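Histone-lysine N-methyltransferase family member SUVH9 (Arabidopsis thaliana, PDB 4NJ5) takes part in gene silencing and RNA-directed DNA methylation, and may bind methylated DNA and recruit RNA polymerase V to chromatin, apparently without methyltransferase activity. Local coordinates at residues G149-A152 with E153-L157; M57-C61 with M62-N66; R13-V16 with R17-M21. All coordinates share one frame; numbering follows the deposited sequence.

Interaction 1: residues G149-A152 with E153-L157; sequences GRQA and EHQRL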
ATOM      1  N   GLY A 149     -17.630   2.266 -24.429  1.00 31.03           N
ATOM      2  CA  GLY A 149     -18.400   1.246 -23.739  1.00 29.13           C
ATOM      3  C   GLY A 149     -19.904   1.364 -23.909  1.00 27.30           C
ATOM      4  O   GLY A 149     -20.661   0.652 -23.253  1.00 25.04           O
ATOM      5  N   ARG A 150     -20.344   2.261 -24.786  1.00 23.19           N
ATOM      6  CA  ARG A 150     -21.771   2.456 -25.013  1.00 22.33           C
ATOM      7  C   ARG A 150     -22.328   1.350 -25.904  1.00 23.41           C
ATOM      8  O   ARG A 150     -21.759   1.049 -26.957  1.00 26.11           O
ATOM      9  CB  ARG A 150     -22.031   3.822 -25.645  1.00 22.32           C
ATOM     10  CG  ARG A 150     -21.361   4.974 -24.914  1.00 22.93           C
ATOM     11  CD  ARG A 150     -21.773   6.320 -25.493  1.00 24.92           C
ATOM     12  NE  ARG A 150     -21.455   6.429 -26.912  1.00 25.97           N
ATOM     13  CZ  ARG A 150     -21.647   7.522 -27.641  1.00 27.97           C
ATOM     14  NH1 ARG A 150     -22.155   8.615 -27.085  1.00 29.17           N
ATOM     15  NH2 ARG A 150     -21.325   7.525 -28.927  1.00 30.37           N
ATOM     16  N   GLN A 151     -23.435   0.746 -25.476  1.00 21.09           N
ATOM     17  CA  GLN A 151     -24.073  -0.312 -26.250  1.00 21.00           C
ATOM     18  C   GLN A 151     -24.446   0.210 -27.635  1.00 22.58           C
ATOM     19  O   GLN A 151     -25.102   1.244 -27.761  1.00 22.77           O
ATOM     20  CB  GLN A 151     -25.312  -0.840 -25.526  1.00 25.85           C
ATOM     21  CG  GLN A 151     -25.656  -2.284 -25.868  1.00 26.45           C
ATOM     22  CD  GLN A 151     -24.531  -3.242 -25.521  1.00 28.42           C
ATOM     23  OE1 GLN A 151     -23.982  -3.199 -24.420  1.00 30.79           O
ATOM     24  NE2 GLN A 151     -24.175  -4.107 -26.465  1.00 28.84           N
ATOM     25  N   ALA A 152     -24.006  -0.498 -28.672  1.00 21.26           N
ATOM     26  CA  ALA A 152     -24.215  -0.038 -30.043  1.00 26.81           C
ATOM     27  C   ALA A 152     -24.865  -1.096 -30.931  1.00 27.63           C
ATOM     28  O   ALA A 152     -25.328  -0.794 -32.027  1.00 31.39           O
ATOM     29  CB  ALA A 152     -22.904   0.440 -30.645  1.00 23.45           C
ATOM     30  N   GLU A 153     -24.894  -2.336 -30.455  1.00 32.40           N
ATOM     31  CA  GLU A 153     -25.592  -3.412 -31.147  1.00 32.35           C
ATOM     32  C   GLU A 153     -26.046  -4.465 -30.140  1.00 28.66           C
ATOM     33  O   GLU A 153     -25.633  -4.435 -28.981  1.00 27.14           O
ATOM     34  CB  GLU A 153     -24.703  -4.044 -32.224  1.00 38.54           C
ATOM     35  CG  GLU A 153     -23.427  -4.673 -31.693  1.00 41.93           C
ATOM     36  CD  GLU A 153     -22.520  -5.186 -32.798  1.00 47.70           C
ATOM     37  OE1 GLU A 153     -22.951  -6.074 -33.564  1.00 49.53           O
ATOM     38  OE2 GLU A 153     -21.374  -4.700 -32.899  1.00 50.09           O
ATOM     39  N   HIS A 154     -26.902  -5.382 -30.581  1.00 21.07           N
ATOM     40  CA  HIS A 154     -27.403  -6.444 -29.716  1.00 23.02           C
ATOM     41  C   HIS A 154     -26.267  -7.326 -29.216  1.00 23.81           C
ATOM     42  O   HIS A 154     -25.371  -7.693 -29.978  1.00 27.42           O
ATOM     43  CB  HIS A 154     -28.424  -7.312 -30.455  1.00 20.99           C
ATOM     44  CG  HIS A 154     -29.553  -6.544 -31.060  1.00 25.73           C
ATOM     45  ND1 HIS A 154     -30.315  -5.640 -30.339  1.00 21.83           N
ATOM     46  CD2 HIS A 154     -30.069  -6.540 -32.311  1.00 22.97           C
ATOM     47  CE1 HIS A 154     -31.234  -5.119 -31.121  1.00 22.88           C
ATOM     48  NE2 HIS A 154     -31.110  -5.649 -32.328  1.00 23.55           N
ATOM     49  N   GLN A 155     -26.300  -7.665 -27.934  1.00 25.67           N
ATOM     50  CA  GLN A 155     -25.311  -8.584 -27.394  1.00 28.55           C
ATOM     51  C   GLN A 155     -25.581  -9.984 -27.930  1.00 29.47           C
ATOM     52  O   GLN A 155     -26.695 -10.296 -28.357  1.00 30.91           O
ATOM     53  CB  GLN A 155     -25.327  -8.569 -25.864  1.00 24.96           C
ATOM     54  CG  GLN A 155     -24.756  -7.289 -25.274  1.00 27.20           C
ATOM     55  CD  GLN A 155     -24.501  -7.377 -23.781  1.00 28.91           C
ATOM     56  OE1 GLN A 155     -24.815  -8.380 -23.140  1.00 24.07           O
ATOM     57  NE2 GLN A 155     -23.924  -6.319 -23.218  1.00 33.68           N
ATOM     58  N   ARG A 156     -24.554 -10.822 -27.940  1.00 25.25           N
ATOM     59  CA  ARG A 156     -24.727 -12.206 -28.356  1.00 28.38           C
ATOM     60  C   ARG A 156     -24.260 -13.152 -27.270  1.00 25.43           C
ATOM     61  O   ARG A 156     -23.320 -12.845 -26.535  1.00 22.04           O
ATOM     62  CB  ARG A 156     -24.018 -12.466 -29.690  1.00 41.21           C
ATOM     63  CG  ARG A 156     -24.710 -11.787 -30.855  1.00 49.53           C
ATOM     64  CD  ARG A 156     -23.905 -11.816 -32.134  1.00 57.74           C
ATOM     65  NE  ARG A 156     -24.597 -11.121 -33.221  1.00 62.97           N
ATOM     66  CZ  ARG A 156     -25.419 -11.705 -34.090  1.00 63.09           C
ATOM     67  NH1 ARG A 156     -25.653 -13.008 -34.021  1.00 63.12           N
ATOM     68  NH2 ARG A 156     -26.005 -10.984 -35.034  1.00 62.48           N
ATOM     69  N   LEU A 157     -24.935 -14.290 -27.162  1.00 29.03           N
ATOM     70  CA  LEU A 157     -24.592 -15.275 -26.147  1.00 27.82           C
ATOM     71  C   LEU A 157     -23.376 -16.075 -26.598  1.00 26.03           C
ATOM     72  O   LEU A 157     -23.472 -17.259 -26.920  1.00 28.82           O
ATOM     73  CB  LEU A 157     -25.779 -16.191 -25.868  1.00 29.08           C
ATOM     74  CG  LEU A 157     -25.701 -17.036 -24.597  1.00 31.61           C
ATOM     75  CD1 LEU A 157     -25.510 -16.144 -23.379  1.00 28.23           C
ATOM     76  CD2 LEU A 157     -26.946 -17.902 -24.448  1.00 28.45           C
TER

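Interaction 2: residues M57-C61 with M62-N66; sequences MMRDC and MLWMN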
ATOM      1  N   MET A  57       6.580  -7.480 -19.157  1.00 29.14           N
ATOM      2  CA  MET A  57       7.930  -7.903 -18.814  1.00 29.96           C
ATOM      3  C   MET A  57       7.914  -9.043 -17.804  1.00 29.14           C
ATOM      4  O   MET A  57       8.698  -9.983 -17.914  1.00 30.45           O
ATOM      5  CB  MET A  57       8.743  -6.735 -18.266  1.00 30.80           C
ATOM      6  CG  MET A  57       9.106  -5.703 -19.308  1.00 34.59           C
ATOM      7  SD  MET A  57      10.049  -4.351 -18.593  1.00 34.23           S
ATOM      8  CE  MET A  57      11.550  -5.204 -18.115  1.00 32.44           C
ATOM      9  N   MET A  58       7.029  -8.966 -16.820  1.00 27.27           N
ATOM     10  CA  MET A  58       6.930 -10.062 -15.864  1.00 31.33           C
ATOM     11  C   MET A  58       6.339 -11.312 -16.507  1.00 33.54           C
ATOM     12  O   MET A  58       6.639 -12.432 -16.094  1.00 35.01           O
ATOM     13  CB  MET A  58       6.139  -9.653 -14.624  1.00 31.12           C
ATOM     14  CG  MET A  58       6.938  -8.766 -13.693  1.00 24.21           C
ATOM     15  SD  MET A  58       6.070  -8.411 -12.168  1.00 24.35           S
ATOM     16  CE  MET A  58       6.032 -10.027 -11.408  1.00 24.29           C
ATOM     17  N   ARG A  59       5.509 -11.116 -17.524  1.00 28.00           N
ATOM     18  CA  ARG A  59       4.940 -12.238 -18.249  1.00 29.12           C
ATOM     19  C   ARG A  59       6.029 -12.979 -19.008  1.00 31.48           C
ATOM     20  O   ARG A  59       6.067 -14.210 -19.007  1.00 32.61           O
ATOM     21  CB  ARG A  59       3.862 -11.773 -19.223  1.00 34.69           C
ATOM     22  CG  ARG A  59       3.202 -12.917 -19.974  1.00 40.94           C
ATOM     23  CD  ARG A  59       2.640 -12.439 -21.294  1.00 44.92           C
ATOM     24  NE  ARG A  59       3.624 -11.652 -22.031  1.00 47.13           N
ATOM     25  CZ  ARG A  59       3.349 -10.511 -22.653  1.00 46.34           C
ATOM     26  NH1 ARG A  59       4.303  -9.858 -23.301  1.00 46.66           N
ATOM     27  NH2 ARG A  59       2.115 -10.024 -22.627  1.00 46.78           N
ATOM     28  N   ASP A  60       6.918 -12.228 -19.654  1.00 36.97           N
ATOM     29  CA  ASP A  60       8.010 -12.840 -20.406  1.00 41.65           C
ATOM     30  C   ASP A  60       8.975 -13.623 -19.512  1.00 46.70           C
ATOM     31  O   ASP A  60       9.633 -14.553 -19.976  1.00 49.73           O
ATOM     32  CB  ASP A  60       8.780 -11.784 -21.204  1.00 43.74           C
ATOM     33  CG  ASP A  60       7.898 -11.032 -22.179  1.00 48.77           C
ATOM     34  OD1 ASP A  60       6.944 -11.636 -22.713  1.00 46.44           O
ATOM     35  OD2 ASP A  60       8.161  -9.830 -22.408  1.00 53.69           O
ATOM     36  N   CYS A  61       9.056 -13.252 -18.236  1.00 44.05           N
ATOM     37  CA  CYS A  61       9.965 -13.921 -17.304  1.00 44.63           C
ATOM     38  C   CYS A  61       9.294 -15.042 -16.519  1.00 43.49           C
ATOM     39  O   CYS A  61       9.850 -15.522 -15.526  1.00 44.73           O
ATOM     40  CB  CYS A  61      10.568 -12.916 -16.320  1.00 41.26           C
ATOM     41  SG  CYS A  61      11.627 -11.671 -17.072  1.00 39.21           S
ATOM     42  N   MET A  62       8.107 -15.450 -16.960  1.00 36.44           N
ATOM     43  CA  MET A  62       7.340 -16.490 -16.280  1.00 37.31           C
ATOM     44  C   MET A  62       7.120 -16.169 -14.802  1.00 36.03           C
ATOM     45  O   MET A  62       7.260 -17.049 -13.949  1.00 36.34           O
ATOM     46  CB  MET A  62       8.031 -17.851 -16.420  1.00 49.62           C
ATOM     47  CG  MET A  62       8.377 -18.236 -17.852  1.00 54.02           C
ATOM     48  SD  MET A  62       6.919 -18.585 -18.857  1.00 80.72           S
ATOM     49  CE  MET A  62       6.938 -17.185 -19.981  1.00 62.21           C
ATOM     50  N   LEU A  63       6.775 -14.919 -14.502  1.00 29.47           N
ATOM     51  CA  LEU A  63       6.600 -14.503 -13.114  1.00 28.11           C
ATOM     52  C   LEU A  63       5.142 -14.309 -12.702  1.00 29.84           C
ATOM     53  O   LEU A  63       4.853 -14.068 -11.530  1.00 33.53           O
ATOM     54  CB  LEU A  63       7.408 -13.237 -12.826  1.00 31.05           C
ATOM     55  CG  LEU A  63       8.924 -13.404 -12.920  1.00 31.97           C
ATOM     56  CD1 LEU A  63       9.617 -12.098 -12.585  1.00 30.97           C
ATOM     57  CD2 LEU A  63       9.399 -14.521 -12.004  1.00 33.53           C
ATOM     58  N   TRP A  64       4.229 -14.416 -13.659  1.00 26.44           N
ATOM     59  CA  TRP A  64       2.808 -14.309 -13.357  1.00 25.85           C
ATOM     60  C   TRP A  64       2.312 -15.511 -12.568  1.00 25.76           C
ATOM     61  O   TRP A  64       2.857 -16.608 -12.679  1.00 27.96           O
ATOM     62  CB  TRP A  64       1.985 -14.200 -14.641  1.00 31.67           C
ATOM     63  CG  TRP A  64       2.082 -12.882 -15.327  1.00 37.53           C
ATOM     64  CD1 TRP A  64       3.000 -11.899 -15.099  1.00 39.04           C
ATOM     65  CD2 TRP A  64       1.217 -12.393 -16.356  1.00 39.39           C
ATOM     66  NE1 TRP A  64       2.763 -10.831 -15.929  1.00 37.28           N
ATOM     67  CE2 TRP A  64       1.672 -11.109 -16.709  1.00 38.76           C
ATOM     68  CE3 TRP A  64       0.103 -12.921 -17.016  1.00 41.59           C
ATOM     69  CZ2 TRP A  64       1.052 -10.342 -17.692  1.00 41.70           C
ATOM     70  CZ3 TRP A  64      -0.511 -12.159 -17.991  1.00 43.94           C
ATOM     71  CH2 TRP A  64      -0.036 -10.884 -18.320  1.00 43.34           C
ATOM     72  N   MET A  65       1.270 -15.296 -11.774  1.00 26.99           N
ATOM     73  CA  MET A  65       0.570 -16.388 -11.113  1.00 27.11           C
ATOM     74  C   MET A  65      -0.629 -16.755 -11.972  1.00 25.41           C
ATOM     75  O   MET A  65      -1.115 -15.917 -12.729  1.00 25.19           O
ATOM     76  CB  MET A  65       0.090 -15.948  -9.732  1.00 26.91           C
ATOM     77  CG  MET A  65       1.179 -15.387  -8.842  1.00 29.44           C
ATOM     78  SD  MET A  65       0.488 -14.767  -7.303  1.00 42.74           S
ATOM     79  CE  MET A  65      -0.343 -16.240  -6.710  1.00 46.48           C
ATOM     80  N   ASN A  66      -1.106 -17.993 -11.848  1.00 26.70           N
ATOM     81  CA  ASN A  66      -2.266 -18.461 -12.608  1.00 29.55           C
ATOM     82  C   ASN A  66      -2.148 -18.092 -14.086  1.00 29.08           C
ATOM     83  O   ASN A  66      -3.058 -17.503 -14.668  1.00 26.43           O
ATOM     84  CB  ASN A  66      -3.557 -17.889 -12.009  1.00 32.69           C
ATOM     85  CG  ASN A  66      -4.811 -18.523 -12.588  1.00 35.16           C
ATOM     86  OD1 ASN A  66      -4.824 -19.703 -12.937  1.00 40.20           O
ATOM     87  ND2 ASN A  66      -5.873 -17.735 -12.695  1.00 34.10           N
TER

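Interaction 3: residues R13-V16 with R17-M21; sequences REHV and RKTRM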
ATOM      1  N   ARG A  13       1.126 -16.935   0.633  1.00 34.37           N
ATOM      2  CA  ARG A  13       1.080 -15.510   0.961  1.00 28.58           C
ATOM      3  C   ARG A  13       2.452 -14.869   0.757  1.00 28.04           C
ATOM      4  O   ARG A  13       2.562 -13.739   0.267  1.00 33.97           O
ATOM      5  CB  ARG A  13       0.589 -15.309   2.401  1.00 28.03           C
ATOM      6  CG  ARG A  13       0.239 -13.879   2.769  1.00 30.66           C
ATOM      7  CD  ARG A  13      -0.737 -13.251   1.780  1.00 29.84           C
ATOM      8  NE  ARG A  13      -1.282 -11.992   2.286  1.00 30.56           N
ATOM      9  CZ  ARG A  13      -2.031 -11.152   1.579  1.00 27.53           C
ATOM     10  NH1 ARG A  13      -2.478 -10.036   2.139  1.00 24.24           N
ATOM     11  NH2 ARG A  13      -2.335 -11.422   0.313  1.00 26.73           N
ATOM     12  N   GLU A  14       3.495 -15.614   1.108  1.00 27.96           N
ATOM     13  CA  GLU A  14       4.863 -15.144   0.929  1.00 27.68           C
ATOM     14  C   GLU A  14       5.223 -15.004  -0.550  1.00 29.04           C
ATOM     15  O   GLU A  14       5.800 -13.989  -0.967  1.00 28.65           O
ATOM     16  CB  GLU A  14       5.840 -16.085   1.637  1.00 29.75           C
ATOM     17  CG  GLU A  14       7.226 -15.506   1.836  1.00 45.47           C
ATOM     18  CD  GLU A  14       7.269 -14.387   2.870  1.00 46.04           C
ATOM     19  OE1 GLU A  14       8.353 -13.798   3.050  1.00 48.43           O
ATOM     20  OE2 GLU A  14       6.232 -14.097   3.504  1.00 44.42           O
ATOM     21  N   HIS A  15       4.876 -16.016  -1.343  1.00 27.50           N
ATOM     22  CA  HIS A  15       5.092 -15.932  -2.786  1.00 28.84           C
ATOM     23  C   HIS A  15       4.423 -14.689  -3.372  1.00 26.55           C
ATOM     24  O   HIS A  15       5.044 -13.946  -4.144  1.00 26.36           O
ATOM     25  CB  HIS A  15       4.605 -17.186  -3.520  1.00 31.95           C
ATOM     26  CG  HIS A  15       4.700 -17.073  -5.012  1.00 35.90           C
ATOM     27  ND1 HIS A  15       5.897 -17.150  -5.689  1.00 35.12           N
ATOM     28  CD2 HIS A  15       3.748 -16.857  -5.952  1.00 34.37           C
ATOM     29  CE1 HIS A  15       5.679 -17.002  -6.985  1.00 30.65           C
ATOM     30  NE2 HIS A  15       4.384 -16.823  -7.170  1.00 32.28           N
ATOM     31  N   VAL A  16       3.164 -14.461  -3.000  1.00 24.29           N
ATOM     32  CA  VAL A  16       2.444 -13.275  -3.471  1.00 24.09           C
ATOM     33  C   VAL A  16       3.150 -11.987  -3.050  1.00 26.73           C
ATOM     34  O   VAL A  16       3.254 -11.037  -3.832  1.00 26.62           O
ATOM     35  CB  VAL A  16       0.984 -13.248  -2.969  1.00 22.39           C
ATOM     36  CG1 VAL A  16       0.375 -11.864  -3.145  1.00 20.99           C
ATOM     37  CG2 VAL A  16       0.157 -14.292  -3.689  1.00 22.96           C
ATOM     38  N   ARG A  17       3.639 -11.966  -1.813  1.00 27.58           N
ATOM     39  CA  ARG A  17       4.373 -10.812  -1.301  1.00 25.06           C
ATOM     40  C   ARG A  17       5.571 -10.484  -2.201  1.00 23.09           C
ATOM     41  O   ARG A  17       5.717  -9.348  -2.684  1.00 21.36           O
ATOM     42  CB  ARG A  17       4.828 -11.081   0.134  1.00 27.33           C
ATOM     43  CG  ARG A  17       5.350  -9.866   0.869  1.00 28.29           C
ATOM     44  CD  ARG A  17       5.586 -10.171   2.345  1.00 30.34           C
ATOM     45  NE  ARG A  17       6.726 -11.056   2.569  1.00 31.89           N
ATOM     46  CZ  ARG A  17       7.986 -10.640   2.654  1.00 35.79           C
ATOM     47  NH1 ARG A  17       8.268  -9.351   2.524  1.00 38.74           N
ATOM     48  NH2 ARG A  17       8.965 -11.511   2.863  1.00 33.39           N
ATOM     49  N   LYS A  18       6.409 -11.488  -2.443  1.00 22.86           N
ATOM     50  CA  LYS A  18       7.568 -11.320  -3.323  1.00 24.14           C
ATOM     51  C   LYS A  18       7.173 -10.866  -4.735  1.00 23.48           C
ATOM     52  O   LYS A  18       7.834 -10.007  -5.340  1.00 22.07           O
ATOM     53  CB  LYS A  18       8.378 -12.618  -3.400  1.00 36.83           C
ATOM     54  CG  LYS A  18       9.145 -12.956  -2.130  1.00 41.75           C
ATOM     55  CD  LYS A  18      10.275 -11.967  -1.897  1.00 49.91           C
ATOM     56  CE  LYS A  18      11.008 -12.250  -0.593  1.00 57.41           C
ATOM     57  NZ  LYS A  18      11.644 -13.599  -0.581  1.00 63.24           N
ATOM     58  N   THR A  19       6.092 -11.440  -5.254  1.00 22.23           N
ATOM     59  CA  THR A  19       5.638 -11.084  -6.589  1.00 21.75           C
ATOM     60  C   THR A  19       5.262  -9.610  -6.656  1.00 20.58           C
ATOM     61  O   THR A  19       5.651  -8.904  -7.591  1.00 20.51           O
ATOM     62  CB  THR A  19       4.433 -11.933  -7.043  1.00 21.86           C
ATOM     63  OG1 THR A  19       4.765 -13.325  -6.969  1.00 23.26           O
ATOM     64  CG2 THR A  19       4.054 -11.580  -8.476  1.00 21.61           C
ATOM     65  N   ARG A  20       4.513  -9.143  -5.664  1.00 20.18           N
ATOM     66  CA  ARG A  20       4.082  -7.751  -5.653  1.00 21.28           C
ATOM     67  C   ARG A  20       5.268  -6.802  -5.501  1.00 21.59           C
ATOM     68  O   ARG A  20       5.309  -5.734  -6.130  1.00 20.74           O
ATOM     69  CB  ARG A  20       3.020  -7.508  -4.576  1.00 18.77           C
ATOM     70  CG  ARG A  20       1.715  -8.259  -4.842  1.00 18.68           C
ATOM     71  CD  ARG A  20       0.531  -7.644  -4.108  1.00 18.34           C
ATOM     72  NE  ARG A  20       0.183  -6.323  -4.628  1.00 25.94           N
ATOM     73  CZ  ARG A  20      -0.920  -5.657  -4.297  1.00 23.89           C
ATOM     74  NH1 ARG A  20      -1.792  -6.192  -3.452  1.00 21.44           N
ATOM     75  NH2 ARG A  20      -1.158  -4.461  -4.817  1.00 17.50           N
ATOM     76  N   MET A  21       6.239  -7.205  -4.685  1.00 20.80           N
ATOM     77  CA  MET A  21       7.459  -6.412  -4.533  1.00 21.37           C
ATOM     78  C   MET A  21       8.193  -6.255  -5.864  1.00 22.25           C
ATOM     79  O   MET A  21       8.643  -5.152  -6.220  1.00 20.57           O
ATOM     80  CB  MET A  21       8.382  -7.039  -3.493  1.00 22.55           C
ATOM     81  CG  MET A  21       8.318  -6.378  -2.135  1.00 21.44           C
ATOM     82  SD  MET A  21       9.685  -6.922  -1.100  1.00 26.57           S
ATOM     83  CE  MET A  21       9.215  -8.628  -0.827  1.00 27.34           C
TER

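Interaction 1: residues G149-A152 with E153-L157
The Q151 chain starts with CG turned opposite its own N (chi1 -153°) and then bends at chi2 (60°), which turns its amide toward E153 and Q155. Q155 runs out extended beyond CG. Both lie in a loop of the SRA (YDG) domain, between strand 136-140 and helix 159-169. The Q151 amide bridges a turn of the chain. Its NE2 donates to the backbone O of E153 at 2.9 Å, in a nearly straight bond that lies in the amide plane of Q151. The approach is almost along the E153 carbonyl. The same NE2 also bonds to the O of G143, so it holds two neighbouring parts of the loop. The two glutamine side chains cross at about a right angle, and their amide planes are 66° apart. Q155 is buried. Its NE2 bonds to G141 O and its OE1 takes F214 N; the latter ties the loop to strand 212-220. Q145 NE2 is a further partner of Q151 OE1. Across the contact the amides share one weak hydrogen bond, from Q155 NE2 to Q151 OE1 at 3.3 Å, while Q155 CG rests 3.4 Å from Q151 NE2.

Interaction 2: residues M57-C61 with M62-N66
A Schellman motif ends helix 46-60 here, with M62 at positive phi as its C-prime residue. L63 N reaches back to M58 O at 3.0 Å, nearly along the carbonyl axis. M62 N bonds to R59 O at 3.1 Å, but this donor stands well above the carbonyl plane. The chain therefore turns sharply and lays L63 and W64 back against the last turn of the helix. L63 CB sits against M58 CE at 3.8 Å, with the two side chains at about a right angle. L63 CG also meets C61 CB at 3.8 Å. The W64 and R59 side chains run side by side, pointing the same way. R59 CB stands over one face of the indole as a CH-pi contact, 3.8 Å from the centroid of the five-membered ring and offset toward the rim. M58 CB meets the edge of the same ring, 3.9 Å from W64 CD1. R59 CG lies opposite its backbone N (chi1 -178°), and a later bend carries the guanidinium to D60. There NH1 of R59 makes a salt bridge to D60 OD1 at 3.2 Å, in the guanidinium plane. W64 NE1 bonds to the O of G55, one turn before R59 on the helix. M58 also packs on I22 and Y23 of helix 8-35, and W64 on C91 and V92 of helix 87-92. The indole is thus fixed by one polar bond and by carbon contacts at a face and an edge, while the R59 guanidinium pairs with the carboxylate of D60.

Interaction 3: residues R13-V16 with R17-M21
E14 lies side by side with R17, and its carboxylate meets the edge of the R17 guanidinium. The two residues are three apart on helix 8-35. This is an i to i+3 salt bridge along a helix. R17 NE donates to E14 OE2 at 3.2 Å, a weak bond. R17 NH2 also faces E14 OE1, but the two are modelled too close for that distance to be taken at face value. The flat groups are turned 54° from each other. The E14 chain bends at chi2 (70°), and the R17 chain bends at chi3, which sets the two ends against each other. One residue along, the backbone O of H15 takes T19 OG1, one turn later, at 2.9 Å, from above the carbonyl plane. T19 N gives H15 O a second bond, also 2.9 Å. T19 OG1 stands over one face of the H15 imidazole, toward the rim, 3.5 Å from H15 NE2. R17 also makes a cation-pi contact with W421 and a hydrogen bond to R420 O. R13 reaches G77 and D82, and R20 pairs with E89 of helix 87-92 and bonds to I83 O on strand 83-84.

From the N terminus, interaction 3 comes first, on helix 8-35. Interaction 2 follows at the end of helix 46-60, and interaction 1 comes much later, in the loop between strand 136-140 and helix 159-169. The three are in series, so none nests in or crosses another. Each is local: one runs along a helix, one closes the turn that ends a helix, and one braces a turn within a loop. Interactions 2 and 3 touch. M65 CE lies 3.6 Å from V16 CG2, and M58 CE packs on T19 CG2, which joins the two N-terminal helices. Interaction 1 stands apart in the SRA domain, its centre about 33 Å from that of interaction 2.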